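Local coordinates for molybdopterin-guanine dinucleotide biosynthesis protein B (MobB) (Archaeoglobus fulgidus, PDB 2F1R) that probably binds GTP through a P-loop and takes part in making the molybdopterin-guanine dinucleotide form of the molybdenum cofactor, at residues 4-10 and 109-115; 25-31 and 153-157. All coordinates share one frame. Residue numbers count along the deposited sequence, not the author numbering.

Contact 1. Residues 4-10 and 109-115; sequences ILSIVGT and KDRIVVV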
ATOM      1  N   ILE A   4      10.389  -7.595  14.468  1.00 18.14           N
ATOM      2  CA  ILE A   4       9.111  -6.945  14.688  1.00 16.20           C
ATOM      3  C   ILE A   4       9.006  -6.618  16.177  1.00 16.00           C
ATOM      4  O   ILE A   4       9.100  -7.518  17.049  1.00 14.95           O
ATOM      5  CB  ILE A   4       7.927  -7.861  14.310  1.00 16.09           C
ATOM      6  CG1 ILE A   4       8.004  -8.320  12.855  1.00 16.41           C
ATOM      7  CG2 ILE A   4       6.547  -7.122  14.475  1.00 12.11           C
ATOM      8  CD1 ILE A   4       6.804  -9.288  12.491  1.00 19.05           C
ATOM      9  N   LEU A   5       8.825  -5.327  16.447  1.00 14.67           N
ATOM     10  CA  LEU A   5       8.664  -4.797  17.775  1.00 13.61           C
ATOM     11  C   LEU A   5       7.322  -4.092  17.913  1.00 13.45           C
ATOM     12  O   LEU A   5       7.015  -3.140  17.144  1.00 13.45           O
ATOM     13  CB  LEU A   5       9.777  -3.793  18.045  1.00 13.51           C
ATOM     14  CG  LEU A   5       9.932  -3.129  19.390  1.00 13.35           C
ATOM     15  CD1 LEU A   5      10.314  -4.143  20.433  1.00 15.04           C
ATOM     16  CD2 LEU A   5      10.952  -2.023  19.291  1.00 15.57           C
ATOM     17  N   SER A   6       6.540  -4.491  18.914  1.00 10.64           N
ATOM     18  CA  SER A   6       5.294  -3.784  19.198  1.00  9.20           C
ATOM     19  C   SER A   6       5.418  -2.636  20.180  1.00  8.36           C
ATOM     20  O   SER A   6       6.052  -2.768  21.232  1.00  7.68           O
ATOM     21  CB  SER A   6       4.290  -4.756  19.783  1.00  9.21           C
ATOM     22  OG  SER A   6       4.069  -5.787  18.859  1.00 11.87           O
ATOM     23  N   ILE A   7       4.745  -1.528  19.890  1.00  8.87           N
ATOM     24  CA  ILE A   7       4.672  -0.429  20.836  1.00  9.41           C
ATOM     25  C   ILE A   7       3.243  -0.481  21.364  1.00  9.67           C
ATOM     26  O   ILE A   7       2.304  -0.187  20.645  1.00 11.13           O
ATOM     27  CB  ILE A   7       5.023   0.956  20.178  1.00 10.24           C
ATOM     28  CG1 ILE A   7       6.377   0.904  19.468  1.00 12.25           C
ATOM     29  CG2 ILE A   7       4.956   2.161  21.176  1.00  9.30           C
ATOM     30  CD1 ILE A   7       7.578   0.517  20.334  1.00 12.51           C
ATOM     31  N   VAL A   8       3.088  -0.890  22.621  1.00  9.09           N
ATOM     32  CA  VAL A   8       1.795  -1.113  23.182  1.00  8.28           C
ATOM     33  C   VAL A   8       1.575  -0.183  24.389  1.00 10.20           C
ATOM     34  O   VAL A   8       2.534   0.404  24.918  1.00  8.97           O
ATOM     35  CB  VAL A   8       1.582  -2.583  23.612  1.00  8.86           C
ATOM     36  CG1 VAL A   8       1.804  -3.556  22.396  1.00  3.42           C
ATOM     37  CG2 VAL A   8       2.475  -2.942  24.827  1.00  4.30           C
ATOM     38  N   GLY A   9       0.307  -0.074  24.809  1.00 10.29           N
ATOM     39  CA  GLY A   9       0.006   0.537  26.086  1.00 13.24           C
ATOM     40  C   GLY A   9      -1.301   1.320  26.123  1.00 14.99           C
ATOM     41  O   GLY A   9      -2.149   1.156  25.253  1.00 14.08           O
ATOM     42  N   THR A  10      -1.418   2.202  27.113  1.00 17.11           N
ATOM     43  CA  THR A  10      -2.692   2.821  27.448  1.00 20.49           C
ATOM     44  C   THR A  10      -2.980   4.189  26.816  1.00 24.06           C
ATOM     45  O   THR A  10      -4.131   4.667  26.839  1.00 25.72           O
ATOM     46  CB  THR A  10      -2.864   2.925  28.986  1.00 20.38           C
ATOM     47  OG1 THR A  10      -1.820   3.749  29.516  1.00 16.59           O
ATOM     48  CG2 THR A  10      -2.838   1.513  29.627  1.00 17.76           C
ATOM     49  N   LYS A 109       4.170 -10.428  20.029  1.00 11.23           N
ATOM     50  CA  LYS A 109       5.528  -9.978  19.691  1.00  9.91           C
ATOM     51  C   LYS A 109       6.201  -9.323  20.887  1.00  8.84           C
ATOM     52  O   LYS A 109       5.509  -8.731  21.724  1.00  9.73           O
ATOM     53  CB  LYS A 109       5.533  -8.977  18.519  1.00  8.55           C
ATOM     54  CG  LYS A 109       4.878  -9.420  17.251  1.00 10.62           C
ATOM     55  CD  LYS A 109       5.490 -10.739  16.657  1.00  9.40           C
ATOM     56  CE  LYS A 109       4.878 -11.006  15.288  1.00 14.05           C
ATOM     57  NZ  LYS A 109       5.153 -12.394  14.871  1.00 14.20           N
ATOM     58  N   ASP A 110       7.539  -9.401  20.979  1.00  7.99           N
ATOM     59  CA  ASP A 110       8.279  -8.593  21.964  1.00  8.15           C
ATOM     60  C   ASP A 110       7.733  -7.160  21.947  1.00  7.94           C
ATOM     61  O   ASP A 110       7.397  -6.697  20.872  1.00  8.58           O
ATOM     62  CB  ASP A 110       9.752  -8.529  21.578  1.00  8.52           C
ATOM     63  CG  ASP A 110      10.443  -9.899  21.697  1.00 13.03           C
ATOM     64  OD1 ASP A 110       9.763 -10.873  22.115  1.00 16.25           O
ATOM     65  OD2 ASP A 110      11.638  -9.970  21.341  1.00 17.66           O
ATOM     66  N   ARG A 111       7.690  -6.454  23.086  1.00  6.90           N
ATOM     67  CA  ARG A 111       7.044  -5.136  23.152  1.00  5.79           C
ATOM     68  C   ARG A 111       7.734  -4.164  24.073  1.00  7.26           C
ATOM     69  O   ARG A 111       8.286  -4.545  25.118  1.00  5.82           O
ATOM     70  CB  ARG A 111       5.556  -5.248  23.590  1.00  5.59           C
ATOM     71  CG  ARG A 111       5.260  -5.698  25.073  1.00  5.07           C
ATOM     72  CD  ARG A 111       5.056  -7.248  25.211  1.00  6.95           C
ATOM     73  NE  ARG A 111       4.391  -7.791  24.012  1.00  7.46           N
ATOM     74  CZ  ARG A 111       3.084  -7.849  23.846  1.00  6.86           C
ATOM     75  NH1 ARG A 111       2.265  -7.463  24.812  1.00  7.61           N
ATOM     76  NH2 ARG A 111       2.598  -8.352  22.737  1.00  9.19           N
ATOM     77  N   ILE A 112       7.632  -2.896  23.691  1.00  7.61           N
ATOM     78  CA  ILE A 112       7.842  -1.801  24.608  1.00  7.65           C
ATOM     79  C   ILE A 112       6.497  -1.316  25.072  1.00  8.35           C
ATOM     80  O   ILE A 112       5.612  -1.068  24.238  1.00  9.11           O
ATOM     81  CB  ILE A 112       8.704  -0.694  23.958  1.00  8.32           C
ATOM     82  CG1 ILE A 112      10.100  -1.274  23.601  1.00  6.08           C
ATOM     83  CG2 ILE A 112       8.801   0.540  24.884  1.00  9.26           C
ATOM     84  CD1 ILE A 112      11.063  -0.228  22.993  1.00  7.41           C
ATOM     85  N   VAL A 113       6.327  -1.218  26.400  1.00  7.81           N
ATOM     86  CA  VAL A 113       5.024  -0.917  27.020  1.00  7.91           C
ATOM     87  C   VAL A 113       5.017   0.520  27.488  1.00  8.03           C
ATOM     88  O   VAL A 113       5.837   0.861  28.349  1.00  8.78           O
ATOM     89  CB  VAL A 113       4.717  -1.820  28.258  1.00  8.55           C
ATOM     90  CG1 VAL A 113       3.379  -1.372  28.964  1.00  8.89           C
ATOM     91  CG2 VAL A 113       4.652  -3.285  27.850  1.00  7.75           C
ATOM     92  N   VAL A 114       4.131   1.354  26.929  1.00  8.12           N
ATOM     93  CA  VAL A 114       4.052   2.767  27.284  1.00  9.57           C
ATOM     94  C   VAL A 114       2.777   3.060  28.066  1.00 11.48           C
ATOM     95  O   VAL A 114       1.663   2.953  27.512  1.00 11.26           O
ATOM     96  CB  VAL A 114       4.130   3.667  26.038  1.00 10.02           C
ATOM     97  CG1 VAL A 114       4.204   5.132  26.442  1.00  8.58           C
ATOM     98  CG2 VAL A 114       5.324   3.282  25.178  1.00  4.90           C
ATOM     99  N   VAL A 115       2.944   3.364  29.351  1.00 11.62           N
ATOM    100  CA  VAL A 115       1.804   3.544  30.239  1.00 10.17           C
ATOM    101  C   VAL A 115       1.930   4.808  31.089  1.00 10.97           C
ATOM    102  O   VAL A 115       3.011   5.356  31.273  1.00  9.22           O
ATOM    103  CB  VAL A 115       1.581   2.336  31.163  1.00 10.60           C
ATOM    104  CG1 VAL A 115       1.073   1.144  30.352  1.00  9.49           C
ATOM    105  CG2 VAL A 115       2.857   1.967  31.959  1.00  9.54           C
TER
HETATM  106  O   HOH W   1       9.062 -10.073  18.445  1.00 16.02           O
HETATM  107  O   HOH W   2       2.574  -7.858  19.665  1.00 13.12           O
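Strands 4-9 and 111-114 run parallel, their axes 4.6 Å apart at closest and 27° from alignment, and pair Ser6 with Arg111 through Gly9 with Val114. Five backbone hydrogen bonds form the parallel ladder: Ser6 N to Asp110 O (3.1 Å), Ile112 N to Ser6 O (2.9 Å), Val8 N to Ile112 O (3.0 Å), Val114 N to Val8 O (2.7 Å) and Thr10 N to Val114 O (3.2 Å). Before it, water 1 links Ile4 O to Asp110 N. At Gly9, phi of 146° and the nearby Val114 O leave no room for a CB; Gly9 opens the probable Walker A P-loop. One sheet face carries Leu5, Ile7, Ile112 and Val114, with Leu5 CD2 4.1 Å from Ile112 CD1. On the other, Val8 CG2 meets Val113 CG2 at 3.7 Å, while Arg111 NE donates a hydrogen bond to Lys109 O (2.7 Å) and its guanidinium reaches Ser105 O. Strands 98-102 and 129-133 flank the pair, and helix 149-160 covers Leu5 and Ile112.

Contact 2. Residues 25-31 and 153-157; sequences ILRERGL and AEFIL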
ATOM      1  N   ILE A  25      15.841   9.437  14.348  1.00 23.95           N
ATOM      2  CA  ILE A  25      17.066   8.802  14.855  1.00 24.73           C
ATOM      3  C   ILE A  25      17.276   7.392  14.278  1.00 25.17           C
ATOM      4  O   ILE A  25      18.386   7.041  13.854  1.00 25.14           O
ATOM      5  CB  ILE A  25      17.115   8.698  16.419  1.00 25.30           C
ATOM      6  CG1 ILE A  25      17.090  10.057  17.100  1.00 25.55           C
ATOM      7  CG2 ILE A  25      18.402   7.996  16.863  1.00 25.56           C
ATOM      8  CD1 ILE A  25      15.749  10.555  17.418  1.00 28.71           C
ATOM      9  N   LEU A  26      16.227   6.571  14.288  1.00 25.38           N
ATOM     10  CA  LEU A  26      16.323   5.224  13.702  1.00 26.47           C
ATOM     11  C   LEU A  26      16.775   5.306  12.235  1.00 26.27           C
ATOM     12  O   LEU A  26      17.677   4.595  11.830  1.00 25.74           O
ATOM     13  CB  LEU A  26      14.979   4.468  13.804  1.00 25.64           C
ATOM     14  CG  LEU A  26      14.478   4.314  15.228  1.00 25.49           C
ATOM     15  CD1 LEU A  26      12.954   3.930  15.318  1.00 22.07           C
ATOM     16  CD2 LEU A  26      15.388   3.362  16.060  1.00 22.05           C
ATOM     17  N   ARG A  27      16.138   6.189  11.465  1.00 27.15           N
ATOM     18  CA  ARG A  27      16.451   6.393  10.042  1.00 28.10           C
ATOM     19  C   ARG A  27      17.858   6.972   9.755  1.00 29.26           C
ATOM     20  O   ARG A  27      18.507   6.569   8.787  1.00 28.35           O
ATOM     21  CB  ARG A  27      15.405   7.278   9.398  1.00 27.93           C
ATOM     22  CG  ARG A  27      13.952   6.719   9.369  1.00 29.24           C
ATOM     23  CD  ARG A  27      13.737   5.424   8.565  1.00 28.65           C
ATOM     24  NE  ARG A  27      14.522   5.359   7.334  1.00 28.89           N
ATOM     25  CZ  ARG A  27      14.282   6.079   6.246  1.00 26.48           C
ATOM     26  NH1 ARG A  27      13.265   6.925   6.221  1.00 26.41           N
ATOM     27  NH2 ARG A  27      15.050   5.943   5.184  1.00 23.52           N
ATOM     28  N   GLU A  28      18.343   7.894  10.586  1.00 30.99           N
ATOM     29  CA  GLU A  28      19.740   8.392  10.427  1.00 33.12           C
ATOM     30  C   GLU A  28      20.785   7.281  10.440  1.00 33.49           C
ATOM     31  O   GLU A  28      21.835   7.414   9.813  1.00 33.74           O
ATOM     32  CB  GLU A  28      20.081   9.512  11.412  1.00 33.56           C
ATOM     33  CG  GLU A  28      19.611  10.923  10.929  1.00 37.49           C
ATOM     34  CD  GLU A  28      18.460  10.900   9.860  1.00 41.83           C
ATOM     35  OE1 GLU A  28      17.266  11.137  10.231  1.00 39.45           O
ATOM     36  OE2 GLU A  28      18.768  10.647   8.639  1.00 44.70           O
ATOM     37  N   ARG A  29      20.456   6.159  11.089  1.00 33.76           N
ATOM     38  CA  ARG A  29      21.310   4.959  11.030  1.00 34.24           C
ATOM     39  C   ARG A  29      21.087   4.196   9.749  1.00 33.77           C
ATOM     40  O   ARG A  29      21.426   3.020   9.672  1.00 34.95           O
ATOM     41  CB  ARG A  29      21.023   3.998  12.182  1.00 34.20           C
ATOM     42  CG  ARG A  29      20.938   4.629  13.506  1.00 35.80           C
ATOM     43  CD  ARG A  29      22.284   4.730  14.149  1.00 42.04           C
ATOM     44  NE  ARG A  29      22.306   5.891  15.042  1.00 47.60           N
ATOM     45  CZ  ARG A  29      23.037   5.981  16.155  1.00 50.48           C
ATOM     46  NH1 ARG A  29      23.812   4.969  16.545  1.00 51.27           N
ATOM     47  NH2 ARG A  29      22.985   7.088  16.892  1.00 51.91           N
ATOM     48  N   GLY A  30      20.505   4.838   8.749  1.00 32.81           N
ATOM     49  CA  GLY A  30      20.143   4.129   7.530  1.00 31.18           C
ATOM     50  C   GLY A  30      19.380   2.835   7.818  1.00 29.94           C
ATOM     51  O   GLY A  30      19.520   1.848   7.085  1.00 30.68           O
ATOM     52  N   LEU A  31      18.608   2.802   8.895  1.00 26.85           N
ATOM     53  CA  LEU A  31      17.608   1.741   8.962  1.00 24.70           C
ATOM     54  C   LEU A  31      16.367   2.021   8.125  1.00 21.72           C
ATOM     55  O   LEU A  31      15.904   3.165   8.140  1.00 22.24           O
ATOM     56  CB  LEU A  31      17.288   1.371  10.400  1.00 25.38           C
ATOM     57  CG  LEU A  31      17.991   0.098  10.887  1.00 29.01           C
ATOM     58  CD1 LEU A  31      18.665  -0.618   9.718  1.00 31.41           C
ATOM     59  CD2 LEU A  31      19.006   0.417  11.968  1.00 32.27           C
ATOM     60  N   ALA A 153      15.255   4.959  21.469  1.00 15.71           N
ATOM     61  CA  ALA A 153      15.694   4.684  20.107  1.00 15.87           C
ATOM     62  C   ALA A 153      16.992   3.876  20.103  1.00 17.16           C
ATOM     63  O   ALA A 153      17.089   2.819  19.430  1.00 18.10           O
ATOM     64  CB  ALA A 153      15.839   5.995  19.339  1.00 14.63           C
ATOM     65  N   GLU A 154      17.981   4.316  20.902  1.00 18.47           N
ATOM     66  CA  GLU A 154      19.259   3.612  21.004  1.00 17.49           C
ATOM     67  C   GLU A 154      19.093   2.204  21.527  1.00 17.66           C
ATOM     68  O   GLU A 154      19.804   1.253  21.096  1.00 16.01           O
ATOM     69  CB  GLU A 154      20.268   4.398  21.875  1.00 19.52           C
ATOM     70  CG  GLU A 154      21.701   3.745  21.989  1.00 22.43           C
ATOM     71  CD  GLU A 154      22.314   3.290  20.622  1.00 28.99           C
ATOM     72  OE1 GLU A 154      22.466   4.138  19.699  1.00 32.24           O
ATOM     73  OE2 GLU A 154      22.632   2.080  20.485  1.00 30.03           O
ATOM     74  N   PHE A 155      18.137   2.055  22.452  1.00 17.54           N
ATOM     75  CA  PHE A 155      17.858   0.745  23.029  1.00 16.18           C
ATOM     76  C   PHE A 155      17.377  -0.138  21.912  1.00 15.10           C
ATOM     77  O   PHE A 155      17.728  -1.305  21.857  1.00 16.55           O
ATOM     78  CB  PHE A 155      16.782   0.865  24.134  1.00 17.12           C
ATOM     79  CG  PHE A 155      16.315  -0.445  24.704  1.00 16.75           C
ATOM     80  CD1 PHE A 155      17.178  -1.278  25.420  1.00 19.19           C
ATOM     81  CD2 PHE A 155      14.995  -0.839  24.551  1.00 18.54           C
ATOM     82  CE1 PHE A 155      16.739  -2.505  25.958  1.00 18.27           C
ATOM     83  CE2 PHE A 155      14.530  -2.038  25.096  1.00 15.63           C
ATOM     84  CZ  PHE A 155      15.390  -2.873  25.803  1.00 17.83           C
ATOM     85  N   ILE A 156      16.523   0.397  21.052  1.00 15.24           N
ATOM     86  CA  ILE A 156      15.999  -0.389  19.936  1.00 14.27           C
ATOM     87  C   ILE A 156      17.159  -0.696  18.971  1.00 15.13           C
ATOM     88  O   ILE A 156      17.368  -1.848  18.613  1.00 15.20           O
ATOM     89  CB  ILE A 156      14.816   0.285  19.180  1.00 14.71           C
ATOM     90  CG1 ILE A 156      13.574   0.443  20.127  1.00 13.99           C
ATOM     91  CG2 ILE A 156      14.477  -0.629  17.937  1.00 13.68           C
ATOM     92  CD1 ILE A 156      12.409   1.274  19.628  1.00 12.07           C
ATOM     93  N   LEU A 157      17.935   0.313  18.583  1.00 16.41           N
ATOM     94  CA  LEU A 157      19.165   0.031  17.783  1.00 17.53           C
ATOM     95  C   LEU A 157      20.043  -1.048  18.427  1.00 17.78           C
ATOM     96  O   LEU A 157      20.517  -1.946  17.751  1.00 17.48           O
ATOM     97  CB  LEU A 157      19.965   1.315  17.543  1.00 17.59           C
ATOM     98  CG  LEU A 157      19.202   2.357  16.727  1.00 18.11           C
ATOM     99  CD1 LEU A 157      19.849   3.712  16.780  1.00 17.78           C
ATOM    100  CD2 LEU A 157      19.091   1.912  15.272  1.00 20.33           C
TER
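Two helices of the P-loop NTPase fold pack against each other here: the C-terminal end of helix 12-28, the helix that follows the probable P-loop, with the turn leading out of it, and the middle of helix 149-160. No hydrogen bond crosses between the segments, and most of the contact is apolar. Leu26 and Leu157 are its chief contributors. Leu26 CD2 lies 4.0 Å from Leu157 CG, 4.2 Å from Ala153 CB and 4.4 Å from Ile156 CB, so this methyl faces three residues of the opposing helix. The small Ala153 lets the backbones approach, its CA 6.5 Å from that of Leu26, and its CB also meets Ile25 CG2 at 4.1 Å. Beyond the helix end, Leu31 CD2 touches Leu157 CD2 at 3.6 Å. Within segment 25-31, Gly30 takes a positive phi of 49° that favours glycine, and Arg27 NE donates to Leu31 O at 2.7 Å, tying the turn back to the helix. The charged interaction lies at the exposed margin. Glu154 pairs more strongly, through OE2, with Arg161; its salt bridge to Arg29 is looser, of charges alone. Leu157 CD1 lies over one face of the Arg29 guanidinium and 3.6 Å from Arg29 CG, whereas Glu154 OE1, 3.5 Å from Arg29 NH1, sits well out of the guanidinium plane, so no N-H points at it.

The two contacts have centres about 17 Å apart, and their segments alternate along the chain: 4-10, 25-31, 109-115, 153-157. Strand 4-9 runs through the probable P-loop into helix 12-28, so the first segments of both contacts belong to one strand-loop-helix unit. Contact 1 lies inside the six-stranded parallel sheet; contact 2 joins two helices outside it. They touch through helix 149-160, where Ile156 CD1 packs 3.6 Å from Leu5 CD2 and Ile156 CG1 3.9 Å from Ile112 CD1. The C-terminal helix therefore packs on the central strands as well as on helix 12-28, joining late and early parts of the chain in one layered α/β core.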